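Local coordinates for topoisomerase I-like protein (Leishmania donovani, PDB 2B9S), which forms part of a heterodimeric type IB DNA topoisomerase, which as in its relatives probably relaxes supercoiled DNA by transiently cutting and rejoining one strand, at residues 183-188 / 205-210; 24-29 / 190-195; 150-155 / 229-234. All coordinates share one frame; numbering follows the deposited sequence.

Contact 1 (183-188 / 205-210); sequences DITINI and AVQHDH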
ATOM      1  N   ASP D 183     -23.182   5.700   3.620  1.00 30.66           N
ATOM      2  CA  ASP D 183     -22.146   4.663   3.695  1.00 30.31           C
ATOM      3  C   ASP D 183     -21.015   5.059   4.652  1.00 29.80           C
ATOM      4  O   ASP D 183     -20.272   4.198   5.133  1.00 31.69           O
ATOM      5  CB  ASP D 183     -21.574   4.401   2.285  1.00 32.00           C
ATOM      6  CG  ASP D 183     -22.626   3.893   1.301  1.00 31.55           C
ATOM      7  OD1 ASP D 183     -23.441   3.044   1.700  1.00 33.26           O
ATOM      8  OD2 ASP D 183     -22.644   4.328   0.128  1.00 30.33           O
ATOM      9  N   ILE D 184     -20.908   6.363   4.924  1.00 29.42           N
ATOM     10  CA  ILE D 184     -19.758   6.967   5.617  1.00 27.75           C
ATOM     11  C   ILE D 184     -20.007   7.227   7.102  1.00 26.77           C
ATOM     12  O   ILE D 184     -21.000   7.859   7.492  1.00 26.00           O
ATOM     13  CB  ILE D 184     -19.295   8.260   4.902  1.00 27.63           C
ATOM     14  CG1 ILE D 184     -18.840   7.919   3.479  1.00 27.35           C
ATOM     15  CG2 ILE D 184     -18.153   8.965   5.665  1.00 25.85           C
ATOM     16  CD1 ILE D 184     -18.817   9.089   2.522  1.00 28.02           C
ATOM     17  N   THR D 185     -19.101   6.691   7.918  1.00 26.79           N
ATOM     18  CA  THR D 185     -19.074   6.923   9.366  1.00 24.48           C
ATOM     19  C   THR D 185     -18.068   8.043   9.614  1.00 24.94           C
ATOM     20  O   THR D 185     -16.927   7.994   9.142  1.00 22.77           O
ATOM     21  CB  THR D 185     -18.690   5.631  10.147  1.00 23.62           C
ATOM     22  OG1 THR D 185     -19.655   4.606   9.870  1.00 23.03           O
ATOM     23  CG2 THR D 185     -18.660   5.863  11.659  1.00 21.89           C
ATOM     24  N   ILE D 186     -18.518   9.063  10.332  1.00 26.01           N
ATOM     25  CA  ILE D 186     -17.679  10.197  10.712  1.00 25.73           C
ATOM     26  C   ILE D 186     -17.117   9.962  12.114  1.00 25.64           C
ATOM     27  O   ILE D 186     -17.845   9.599  13.043  1.00 25.32           O
ATOM     28  CB  ILE D 186     -18.484  11.525  10.623  1.00 25.02           C
ATOM     29  CG1 ILE D 186     -18.839  11.847   9.158  1.00 24.52           C
ATOM     30  CG2 ILE D 186     -17.741  12.667  11.300  1.00 28.66           C
ATOM     31  CD1 ILE D 186     -17.729  12.485   8.305  1.00 24.05           C
ATOM     32  N   ASN D 187     -15.800  10.111  12.245  1.00 26.30           N
ATOM     33  CA  ASN D 187     -15.151  10.086  13.554  1.00 24.53           C
ATOM     34  C   ASN D 187     -14.623  11.478  13.860  1.00 26.12           C
ATOM     35  O   ASN D 187     -13.790  12.009  13.118  1.00 24.90           O
ATOM     36  CB  ASN D 187     -14.005   9.076  13.618  1.00 23.19           C
ATOM     37  CG  ASN D 187     -13.524   8.832  15.036  1.00 20.41           C
ATOM     38  OD1 ASN D 187     -14.297   8.439  15.888  1.00 17.95           O
ATOM     39  ND2 ASN D 187     -12.246   9.051  15.282  1.00 19.18           N
ATOM     40  N   ILE D 188     -15.122  12.049  14.957  1.00 26.97           N
ATOM     41  CA  ILE D 188     -14.857  13.442  15.331  1.00 28.21           C
ATOM     42  C   ILE D 188     -14.948  13.641  16.867  1.00 29.07           C
ATOM     43  O   ILE D 188     -15.437  12.755  17.576  1.00 28.70           O
ATOM     44  CB  ILE D 188     -15.838  14.372  14.557  1.00 27.19           C
ATOM     45  CG1 ILE D 188     -15.261  15.784  14.401  1.00 27.00           C
ATOM     46  CG2 ILE D 188     -17.269  14.263  15.110  1.00 25.63           C
ATOM     47  CD1 ILE D 188     -15.968  16.627  13.402  1.00 24.16           C
ATOM     48  N   ALA D 205     -23.302   7.161  10.612  1.00 30.99           N
ATOM     49  CA  ALA D 205     -23.099   7.252  12.042  1.00 31.11           C
ATOM     50  C   ALA D 205     -22.082   8.358  12.293  1.00 30.50           C
ATOM     51  O   ALA D 205     -21.273   8.679  11.417  1.00 28.18           O
ATOM     52  CB  ALA D 205     -22.596   5.900  12.615  1.00 30.96           C
ATOM     53  N   VAL D 206     -22.160   8.962  13.480  1.00 31.37           N
ATOM     54  CA  VAL D 206     -21.169   9.939  13.943  1.00 30.40           C
ATOM     55  C   VAL D 206     -20.708   9.388  15.283  1.00 31.24           C
ATOM     56  O   VAL D 206     -21.513   9.075  16.148  1.00 33.36           O
ATOM     57  CB  VAL D 206     -21.758  11.383  14.064  1.00 30.60           C
ATOM     58  CG1 VAL D 206     -20.722  12.368  14.565  1.00 30.50           C
ATOM     59  CG2 VAL D 206     -22.311  11.868  12.723  1.00 30.46           C
ATOM     60  N   GLN D 207     -19.410   9.181  15.411  1.00 31.44           N
ATOM     61  CA  GLN D 207     -18.831   8.635  16.627  1.00 28.48           C
ATOM     62  C   GLN D 207     -17.678   9.540  17.075  1.00 28.75           C
ATOM     63  O   GLN D 207     -17.277  10.486  16.362  1.00 26.74           O
ATOM     64  CB  GLN D 207     -18.357   7.192  16.404  1.00 28.21           C
ATOM     65  CG  GLN D 207     -17.280   7.052  15.303  1.00 26.48           C
ATOM     66  CD  GLN D 207     -16.699   5.669  15.229  1.00 25.13           C
ATOM     67  OE1 GLN D 207     -17.419   4.706  14.967  1.00 24.32           O
ATOM     68  NE2 GLN D 207     -15.387   5.554  15.457  1.00 23.59           N
ATOM     69  N   HIS D 208     -17.164   9.237  18.263  1.00 28.49           N
ATOM     70  CA  HIS D 208     -16.193  10.074  18.943  1.00 27.82           C
ATOM     71  C   HIS D 208     -15.176   9.174  19.590  1.00 28.78           C
ATOM     72  O   HIS D 208     -15.015   9.198  20.821  1.00 28.90           O
ATOM     73  CB  HIS D 208     -16.895  10.950  20.015  1.00 26.96           C
ATOM     74  CG  HIS D 208     -18.135  11.623  19.517  1.00 24.83           C
ATOM     75  ND1 HIS D 208     -18.102  12.620  18.567  1.00 23.67           N
ATOM     76  CD2 HIS D 208     -19.445  11.395  19.782  1.00 24.36           C
ATOM     77  CE1 HIS D 208     -19.340  12.997  18.285  1.00 23.46           C
ATOM     78  NE2 HIS D 208     -20.171  12.277  19.016  1.00 24.41           N
ATOM     79  N   ASP D 209     -14.484   8.390  18.760  1.00 28.23           N
ATOM     80  CA  ASP D 209     -13.530   7.379  19.240  1.00 30.03           C
ATOM     81  C   ASP D 209     -12.113   7.973  19.312  1.00 29.87           C
ATOM     82  O   ASP D 209     -11.469   8.213  18.279  1.00 30.71           O
ATOM     83  CB  ASP D 209     -13.598   6.105  18.355  1.00 29.60           C
ATOM     84  CG  ASP D 209     -12.798   4.915  18.921  1.00 30.97           C
ATOM     85  OD1 ASP D 209     -12.148   5.037  19.985  1.00 31.28           O
ATOM     86  OD2 ASP D 209     -12.810   3.832  18.289  1.00 30.43           O
ATOM     87  N   HIS D 210     -11.655   8.220  20.539  1.00 29.21           N
ATOM     88  CA  HIS D 210     -10.336   8.831  20.815  1.00 28.90           C
ATOM     89  C   HIS D 210      -9.188   7.825  20.668  1.00 27.63           C
ATOM     90  O   HIS D 210      -8.017   8.196  20.760  1.00 26.82           O
ATOM     91  CB  HIS D 210     -10.285   9.426  22.236  1.00 29.96           C
ATOM     92  CG  HIS D 210     -11.169  10.627  22.459  1.00 30.64           C
ATOM     93  ND1 HIS D 210     -10.673  11.910  22.571  1.00 30.26           N
ATOM     94  CD2 HIS D 210     -12.505  10.727  22.659  1.00 30.77           C
ATOM     95  CE1 HIS D 210     -11.667  12.750  22.794  1.00 30.56           C
ATOM     96  NE2 HIS D 210     -12.789  12.057  22.854  1.00 29.95           N
TER
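A parallel pair of strands at the edge of a four-stranded mixed sheet brings Ile-186 and Asn-187 against Ala-205, Val-206 and Gln-207. The axes of strands 185-187 and 205-207 approach to 4.8 Å with their N-to-C directions 16° from each other, and 205-207 is the outermost strand within this chain. Ile-186 is held through both backbone polar atoms: its N donates to Ala-205 O, and its O accepts from Gln-207 N at 2.9 Å. Ile-188 N to Gln-207 O continues the pattern past the strand end. On the face bearing Ile-186 and Val-206, Ile-188 CG2 reaches Val-206 CG1 at 4.0 Å, the two side chains lying side by side and pointing the same way.

The other face, with Thr-185, Asn-187, Ala-205 and Gln-207, carries the side-chain amide hydrogen bonds. Asn-187 has CG anti to its backbone N (chi1 -168°), and its amide pairs with the backbone of Asp-209: OD1 receives Asp-209 N at 2.9 Å in the carbonyl plane, on a lone pair, while ND2 donates to Asp-209 O at 3.2 Å and also binds Trp-214 O. Gln-207 NE2 adds a second donor to Asn-187 OD1 at 3.1 Å, coming from above that carbonyl plane, with the two amides 81° apart. Beyond the strands, His-208 ND1 donates to Ile-188 O at 2.8 Å; the oxygen lies near the imidazole plane, but ND1 sits well above the carbonyl plane of Ile-188.

Contact 2 (24-29 / 190-195); sequences TLAHNG and ETAEVP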
ATOM      1  N   THR D  24      -8.883  16.421  21.314  1.00 30.20           N
ATOM      2  CA  THR D  24      -9.834  17.139  20.485  1.00 30.49           C
ATOM      3  C   THR D  24      -9.565  16.876  19.004  1.00 29.27           C
ATOM      4  O   THR D  24      -8.411  16.764  18.568  1.00 28.93           O
ATOM      5  CB  THR D  24      -9.810  18.670  20.742  1.00 30.92           C
ATOM      6  OG1 THR D  24      -8.495  19.175  20.505  1.00 30.73           O
ATOM      7  CG2 THR D  24     -10.259  19.015  22.166  1.00 30.77           C
ATOM      8  N   LEU D  25     -10.645  16.802  18.242  1.00 28.27           N
ATOM      9  CA  LEU D  25     -10.573  16.619  16.815  1.00 27.54           C
ATOM     10  C   LEU D  25     -11.707  17.351  16.109  1.00 26.07           C
ATOM     11  O   LEU D  25     -12.874  17.099  16.368  1.00 28.24           O
ATOM     12  CB  LEU D  25     -10.570  15.112  16.474  1.00 26.64           C
ATOM     13  CG  LEU D  25     -10.393  14.634  15.036  1.00 25.83           C
ATOM     14  CD1 LEU D  25      -9.176  15.268  14.340  1.00 25.58           C
ATOM     15  CD2 LEU D  25     -10.334  13.104  15.033  1.00 26.74           C
ATOM     16  N   ALA D  26     -11.335  18.247  15.208  1.00 27.09           N
ATOM     17  CA  ALA D  26     -12.269  18.998  14.395  1.00 28.25           C
ATOM     18  C   ALA D  26     -11.901  18.885  12.915  1.00 28.14           C
ATOM     19  O   ALA D  26     -10.731  19.016  12.538  1.00 30.69           O
ATOM     20  CB  ALA D  26     -12.278  20.477  14.826  1.00 28.54           C
ATOM     21  N   HIS D  27     -12.901  18.659  12.068  1.00 29.09           N
ATOM     22  CA  HIS D  27     -12.678  18.565  10.622  1.00 28.75           C
ATOM     23  C   HIS D  27     -13.993  18.758   9.900  1.00 28.88           C
ATOM     24  O   HIS D  27     -15.053  18.709  10.511  1.00 29.99           O
ATOM     25  CB  HIS D  27     -12.008  17.221  10.228  1.00 27.11           C
ATOM     26  CG  HIS D  27     -12.842  16.011  10.533  1.00 26.39           C
ATOM     27  ND1 HIS D  27     -13.785  15.511   9.655  1.00 23.45           N
ATOM     28  CD2 HIS D  27     -12.880  15.209  11.627  1.00 23.96           C
ATOM     29  CE1 HIS D  27     -14.372  14.460  10.199  1.00 23.98           C
ATOM     30  NE2 HIS D  27     -13.838  14.253  11.392  1.00 24.34           N
ATOM     31  N   ASN D  28     -13.909  18.969   8.594  1.00 31.83           N
ATOM     32  CA  ASN D  28     -15.069  19.266   7.758  1.00 34.92           C
ATOM     33  C   ASN D  28     -15.613  18.107   6.914  1.00 34.37           C
ATOM     34  O   ASN D  28     -16.387  18.339   5.988  1.00 34.29           O
ATOM     35  CB  ASN D  28     -14.713  20.434   6.831  1.00 37.59           C
ATOM     36  CG  ASN D  28     -14.442  21.715   7.596  1.00 38.76           C
ATOM     37  OD1 ASN D  28     -15.222  22.100   8.465  1.00 40.57           O
ATOM     38  ND2 ASN D  28     -13.351  22.376   7.279  1.00 38.05           N
ATOM     39  N   GLY D  29     -15.203  16.877   7.227  1.00 33.48           N
ATOM     40  CA  GLY D  29     -15.678  15.691   6.512  1.00 30.46           C
ATOM     41  C   GLY D  29     -14.982  15.486   5.183  1.00 29.27           C
ATOM     42  O   GLY D  29     -13.786  15.731   5.047  1.00 29.34           O
ATOM     43  N   GLU D 190     -16.355  14.934  20.479  1.00 31.92           N
ATOM     44  CA  GLU D 190     -17.683  15.163  21.092  1.00 32.57           C
ATOM     45  C   GLU D 190     -18.170  16.623  21.037  1.00 33.04           C
ATOM     46  O   GLU D 190     -19.362  16.878  20.943  1.00 32.64           O
ATOM     47  CB  GLU D 190     -17.699  14.757  22.576  1.00 34.22           C
ATOM     48  CG  GLU D 190     -16.973  13.498  22.957  1.00 37.24           C
ATOM     49  CD  GLU D 190     -15.484  13.717  23.121  1.00 36.64           C
ATOM     50  OE1 GLU D 190     -15.022  14.104  24.228  1.00 36.26           O
ATOM     51  OE2 GLU D 190     -14.780  13.495  22.122  1.00 36.35           O
ATOM     52  N   THR D 191     -17.248  17.574  21.140  1.00 33.61           N
ATOM     53  CA  THR D 191     -17.607  18.985  21.244  1.00 32.19           C
ATOM     54  C   THR D 191     -17.401  19.724  19.928  1.00 33.33           C
ATOM     55  O   THR D 191     -17.634  20.931  19.865  1.00 33.74           O
ATOM     56  CB  THR D 191     -16.785  19.724  22.370  1.00 32.66           C
ATOM     57  OG1 THR D 191     -15.398  19.811  22.004  1.00 33.47           O
ATOM     58  CG2 THR D 191     -16.905  19.021  23.708  1.00 30.90           C
ATOM     59  N   ALA D 192     -16.963  19.013  18.884  1.00 33.14           N
ATOM     60  CA  ALA D 192     -16.701  19.652  17.592  1.00 33.81           C
ATOM     61  C   ALA D 192     -17.988  19.913  16.813  1.00 35.18           C
ATOM     62  O   ALA D 192     -19.016  19.267  17.042  1.00 34.80           O
ATOM     63  CB  ALA D 192     -15.731  18.837  16.755  1.00 31.34           C
ATOM     64  N   GLU D 193     -17.918  20.874  15.898  1.00 35.28           N
ATOM     65  CA  GLU D 193     -18.948  21.021  14.879  1.00 39.73           C
ATOM     66  C   GLU D 193     -18.939  19.811  13.909  1.00 38.75           C
ATOM     67  O   GLU D 193     -17.900  19.496  13.311  1.00 36.65           O
ATOM     68  CB  GLU D 193     -18.707  22.314  14.124  1.00 42.53           C
ATOM     69  CG  GLU D 193     -19.954  22.953  13.603  1.00 50.48           C
ATOM     70  CD  GLU D 193     -19.672  24.298  12.965  1.00 54.09           C
ATOM     71  OE1 GLU D 193     -18.890  25.085  13.563  1.00 55.09           O
ATOM     72  OE2 GLU D 193     -20.227  24.559  11.865  1.00 56.67           O
ATOM     73  N   VAL D 194     -20.083  19.136  13.780  1.00 38.24           N
ATOM     74  CA  VAL D 194     -20.215  17.961  12.911  1.00 36.92           C
ATOM     75  C   VAL D 194     -20.362  18.391  11.445  1.00 36.49           C
ATOM     76  O   VAL D 194     -21.209  19.232  11.141  1.00 35.24           O
ATOM     77  CB  VAL D 194     -21.411  17.042  13.344  1.00 37.23           C
ATOM     78  CG1 VAL D 194     -21.616  15.878  12.362  1.00 36.68           C
ATOM     79  CG2 VAL D 194     -21.187  16.476  14.741  1.00 36.06           C
ATOM     80  N   PRO D 195     -19.522  17.828  10.528  1.00 36.48           N
ATOM     81  CA  PRO D 195     -19.686  18.067   9.079  1.00 35.22           C
ATOM     82  C   PRO D 195     -21.144  17.903   8.655  1.00 34.17           C
ATOM     83  O   PRO D 195     -21.816  16.987   9.114  1.00 33.51           O
ATOM     84  CB  PRO D 195     -18.825  16.964   8.449  1.00 34.49           C
ATOM     85  CG  PRO D 195     -17.797  16.679   9.439  1.00 34.11           C
ATOM     86  CD  PRO D 195     -18.365  16.947  10.800  1.00 35.08           C
TER
HETATM   87  O   HOH W   1     -15.320  20.428  13.264  1.00 34.83           O
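The imidazole of His-27 is the flat group here, and the CG corner of the Pro-195 ring approaches it obliquely, 4.2 Å from His-27 CE1. At the ring edge and in its plane lies Gly-29 CA, where the chain turns back on the histidine. Gly-29 N donates to His-27 ND1 at 3.1 Å, 15° out of the ring plane. NE2 reaches the carbonyl of Asn-187, while Cys-143, Ile-188 and Leu-215 also pack against the histidine side chain.

Pro-195 does most of the touching from its segment. Its CG is 3.4 Å from Gly-29 N and close to His-27 O, and its CB lies 3.7 Å from Asn-28 O, so the pyrrolidine rests on the backbone of the turn 27-29 as well as beside the imidazole. Gly-29 has a positive phi of 79°, a conformation that favours glycine. Three residues earlier, Ala-192 points its methyl at the strand 25-26: CB is 3.4 Å from Leu-25 O and 4.3 Å from Ala-26 CB.

The touching parts, 25-29 and 192-195, run nearly the same way, and the contact joins an outermost strand of the three-stranded sheet to the loop between strands 185-187 and 205-207. Direct hydrogen bonding between them is absent; a water instead donates to Glu-193 O at 2.7 Å and, more distantly, to His-27 O. Chemically, then, apolar packing and a water bridge join the segments. With ND1 accepting from Gly-29 N and NE2 facing a carbonyl oxygen, the histidine is consistent with the neutral tautomer protonated at NE2.

Contact 3 (150-155 / 229-234); sequences EQVANF and VMLAPS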
ATOM      1  N   GLU D 150      -3.462  20.181  10.938  1.00 42.93           N
ATOM      2  CA  GLU D 150      -2.799  19.108  10.195  1.00 39.81           C
ATOM      3  C   GLU D 150      -3.467  18.917   8.837  1.00 38.71           C
ATOM      4  O   GLU D 150      -4.677  19.086   8.701  1.00 38.36           O
ATOM      5  CB  GLU D 150      -2.811  17.786  10.979  1.00 37.70           C
ATOM      6  CG  GLU D 150      -2.351  17.877  12.439  1.00 36.06           C
ATOM      7  CD  GLU D 150      -0.829  17.814  12.636  1.00 36.45           C
ATOM      8  OE1 GLU D 150      -0.053  17.927  11.662  1.00 34.17           O
ATOM      9  OE2 GLU D 150      -0.405  17.669  13.802  1.00 37.93           O
ATOM     10  N   GLN D 151      -2.670  18.591   7.828  1.00 38.86           N
ATOM     11  CA  GLN D 151      -3.220  18.221   6.528  1.00 38.25           C
ATOM     12  C   GLN D 151      -3.917  16.851   6.621  1.00 35.39           C
ATOM     13  O   GLN D 151      -3.460  15.964   7.331  1.00 29.37           O
ATOM     14  CB  GLN D 151      -2.126  18.189   5.463  1.00 39.87           C
ATOM     15  CG  GLN D 151      -2.252  19.288   4.448  1.00 45.71           C
ATOM     16  CD  GLN D 151      -0.978  19.517   3.642  1.00 47.74           C
ATOM     17  OE1 GLN D 151       0.050  18.881   3.880  1.00 49.21           O
ATOM     18  NE2 GLN D 151      -1.044  20.438   2.686  1.00 48.63           N
ATOM     19  N   VAL D 152      -5.042  16.735   5.924  1.00 35.03           N
ATOM     20  CA  VAL D 152      -5.762  15.479   5.713  1.00 35.45           C
ATOM     21  C   VAL D 152      -5.322  14.907   4.350  1.00 35.81           C
ATOM     22  O   VAL D 152      -5.161  15.659   3.382  1.00 36.56           O
ATOM     23  CB  VAL D 152      -7.265  15.728   5.733  1.00 33.30           C
ATOM     24  CG1 VAL D 152      -8.025  14.440   5.661  1.00 32.27           C
ATOM     25  CG2 VAL D 152      -7.640  16.494   6.990  1.00 33.49           C
ATOM     26  N   ALA D 153      -5.097  13.595   4.278  1.00 35.71           N
ATOM     27  CA  ALA D 153      -4.526  13.005   3.057  1.00 36.20           C
ATOM     28  C   ALA D 153      -5.551  12.683   1.967  1.00 36.74           C
ATOM     29  O   ALA D 153      -5.485  13.246   0.874  1.00 39.19           O
ATOM     30  CB  ALA D 153      -3.639  11.787   3.372  1.00 34.56           C
ATOM     31  N   ASN D 154      -6.495  11.791   2.250  1.00 35.99           N
ATOM     32  CA  ASN D 154      -7.420  11.309   1.211  1.00 33.07           C
ATOM     33  C   ASN D 154      -8.877  11.732   1.468  1.00 30.84           C
ATOM     34  O   ASN D 154      -9.780  10.891   1.525  1.00 29.76           O
ATOM     35  CB  ASN D 154      -7.282   9.779   1.027  1.00 32.15           C
ATOM     36  CG  ASN D 154      -7.538   9.000   2.324  1.00 33.97           C
ATOM     37  OD1 ASN D 154      -6.991   9.332   3.383  1.00 35.30           O
ATOM     38  ND2 ASN D 154      -8.377   7.965   2.246  1.00 32.77           N
ATOM     39  N   PHE D 155      -9.093  13.042   1.621  1.00 30.04           N
ATOM     40  CA  PHE D 155     -10.436  13.609   1.882  1.00 27.85           C
ATOM     41  C   PHE D 155     -11.403  13.502   0.688  1.00 26.62           C
ATOM     42  O   PHE D 155     -12.612  13.615   0.861  1.00 25.70           O
ATOM     43  CB  PHE D 155     -10.330  15.066   2.326  1.00 27.11           C
ATOM     44  CG  PHE D 155      -9.629  15.948   1.334  1.00 27.09           C
ATOM     45  CD1 PHE D 155      -8.262  16.219   1.469  1.00 26.80           C
ATOM     46  CD2 PHE D 155     -10.325  16.494   0.251  1.00 24.74           C
ATOM     47  CE1 PHE D 155      -7.613  17.029   0.535  1.00 27.56           C
ATOM     48  CE2 PHE D 155      -9.690  17.290  -0.686  1.00 24.58           C
ATOM     49  CZ  PHE D 155      -8.336  17.575  -0.550  1.00 27.07           C
ATOM     50  N   VAL D 229     -10.364   7.828   5.711  1.00 27.22           N
ATOM     51  CA  VAL D 229      -9.733   9.127   5.575  1.00 27.40           C
ATOM     52  C   VAL D 229      -8.811   9.327   6.778  1.00 27.71           C
ATOM     53  O   VAL D 229      -9.244   9.286   7.931  1.00 29.30           O
ATOM     54  CB  VAL D 229     -10.773  10.246   5.509  1.00 25.94           C
ATOM     55  CG1 VAL D 229     -10.086  11.589   5.362  1.00 24.96           C
ATOM     56  CG2 VAL D 229     -11.741  10.006   4.363  1.00 23.65           C
ATOM     57  N   MET D 230      -7.531   9.511   6.497  1.00 30.53           N
ATOM     58  CA  MET D 230      -6.519   9.683   7.546  1.00 32.61           C
ATOM     59  C   MET D 230      -5.638  10.923   7.282  1.00 32.02           C
ATOM     60  O   MET D 230      -5.740  11.551   6.216  1.00 32.02           O
ATOM     61  CB  MET D 230      -5.702   8.378   7.696  1.00 33.62           C
ATOM     62  CG  MET D 230      -6.504   7.240   8.418  1.00 33.32           C
ATOM     63  SD  MET D 230      -5.509   5.814   8.838  1.00 37.49           S
ATOM     64  CE  MET D 230      -6.660   4.572   9.494  1.00 34.09           C
ATOM     65  N   LEU D 231      -4.773  11.273   8.240  1.00 32.41           N
ATOM     66  CA  LEU D 231      -3.902  12.466   8.104  1.00 31.05           C
ATOM     67  C   LEU D 231      -2.762  12.265   7.112  1.00 28.76           C
ATOM     68  O   LEU D 231      -2.424  11.140   6.786  1.00 27.93           O
ATOM     69  CB  LEU D 231      -3.374  12.957   9.469  1.00 31.70           C
ATOM     70  CG  LEU D 231      -4.378  13.368  10.561  1.00 32.39           C
ATOM     71  CD1 LEU D 231      -3.714  14.224  11.617  1.00 33.39           C
ATOM     72  CD2 LEU D 231      -5.572  14.100  10.009  1.00 32.34           C
ATOM     73  N   ALA D 232      -2.220  13.369   6.605  1.00 27.10           N
ATOM     74  CA  ALA D 232      -1.090  13.352   5.689  1.00 27.90           C
ATOM     75  C   ALA D 232       0.178  12.928   6.431  1.00 28.03           C
ATOM     76  O   ALA D 232       0.255  13.072   7.644  1.00 28.77           O
ATOM     77  CB  ALA D 232      -0.910  14.726   5.049  1.00 27.40           C
ATOM     78  N   PRO D 233       1.172  12.383   5.705  1.00 29.33           N
ATOM     79  CA  PRO D 233       2.419  11.936   6.356  1.00 30.16           C
ATOM     80  C   PRO D 233       3.187  13.064   7.071  1.00 32.51           C
ATOM     81  O   PRO D 233       3.945  12.781   8.008  1.00 29.33           O
ATOM     82  CB  PRO D 233       3.244  11.340   5.204  1.00 29.82           C
ATOM     83  CG  PRO D 233       2.293  11.174   4.049  1.00 28.16           C
ATOM     84  CD  PRO D 233       1.169  12.138   4.251  1.00 27.82           C
ATOM     85  N   SER D 234       2.963  14.317   6.642  1.00 35.92           N
ATOM     86  CA  SER D 234       3.505  15.528   7.308  1.00 38.01           C
ATOM     87  C   SER D 234       2.923  15.811   8.694  1.00 38.35           C
ATOM     88  O   SER D 234       3.469  16.625   9.453  1.00 41.09           O
ATOM     89  CB  SER D 234       3.365  16.779   6.416  1.00 39.51           C
ATOM     90  OG  SER D 234       2.007  17.148   6.198  1.00 42.85           O
TER
HETATM   91  O   HOH W   2       0.116  18.205   8.428  1.00 34.39           O
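Val-152 and Val-229 meet obliquely, CG1 to CG1 at 3.5 Å, and Glu-150 crosses Leu-231 at about a right angle, its CB 3.7 Å from Leu-231 CD1. These two meetings, the second through the aliphatic part of Glu-150, join the end of strand 148-151 to the loop that leads from strand 226-229 into helix 236-266. Gln-151 CB also lies against Ala-232 CB, at 3.7 Å.

A single backbone bridge, Val-152 with Leu-231, runs through the middle. Ala-232 N donates to Gln-151 O at 3.0 Å along a nearly straight N-H line (177°), although the donor stands above the carbonyl plane; Ala-153 N donates to Met-230 O at 2.9 Å, in the plane of that carbonyl. Asn-154 supplies the third bond. Its CG lies between the backbone N and the carbonyl carbon (chi1 58°), and OD1 accepts from Met-230 N at 3.2 Å while ND2 binds Tyr-228 O. The Asn-154 amide thus engages backbone atoms on both sides of Val-229.

At the far end a water accepts from Gln-151 N at 2.9 Å, donates to Glu-150 OE1 and is hydrogen-bonded to Ser-234 OG. The Met-230 side chain packs on a cytosine base of the bound DNA, and Pro-233 on Lys-50 of the other protein chain. The remaining carboxylate oxygen, Glu-150 OE2, binds Ser-236 OG in the first turn of helix 236-266, where a buried negative charge would probably be favoured by the helix's N-terminal dipole.

Overall arrangement
From the N terminus, segment 24-29 comes first, then 150-155 and 183-188. The loops close in the order 190-195 (contact 2), 205-210 (contact 1) and 229-234 (contact 3). Contact 1 is therefore nested inside the loop closed by contact 3, whereas contact 2 crosses both. Contacts 2 and 3 reach the same three-stranded sheet at its two outermost strands, 25-26 and 148-151; contact 1 forms one edge of the four-stranded mixed sheet. Contacts 1 and 2 touch directly, for instance through His-210 and Glu-190, with centres about 10 Å apart. Contact 3, its centre about 16 Å from that of contact 1, ties the end of strand 148-151 to the loop leading into helix 236-266.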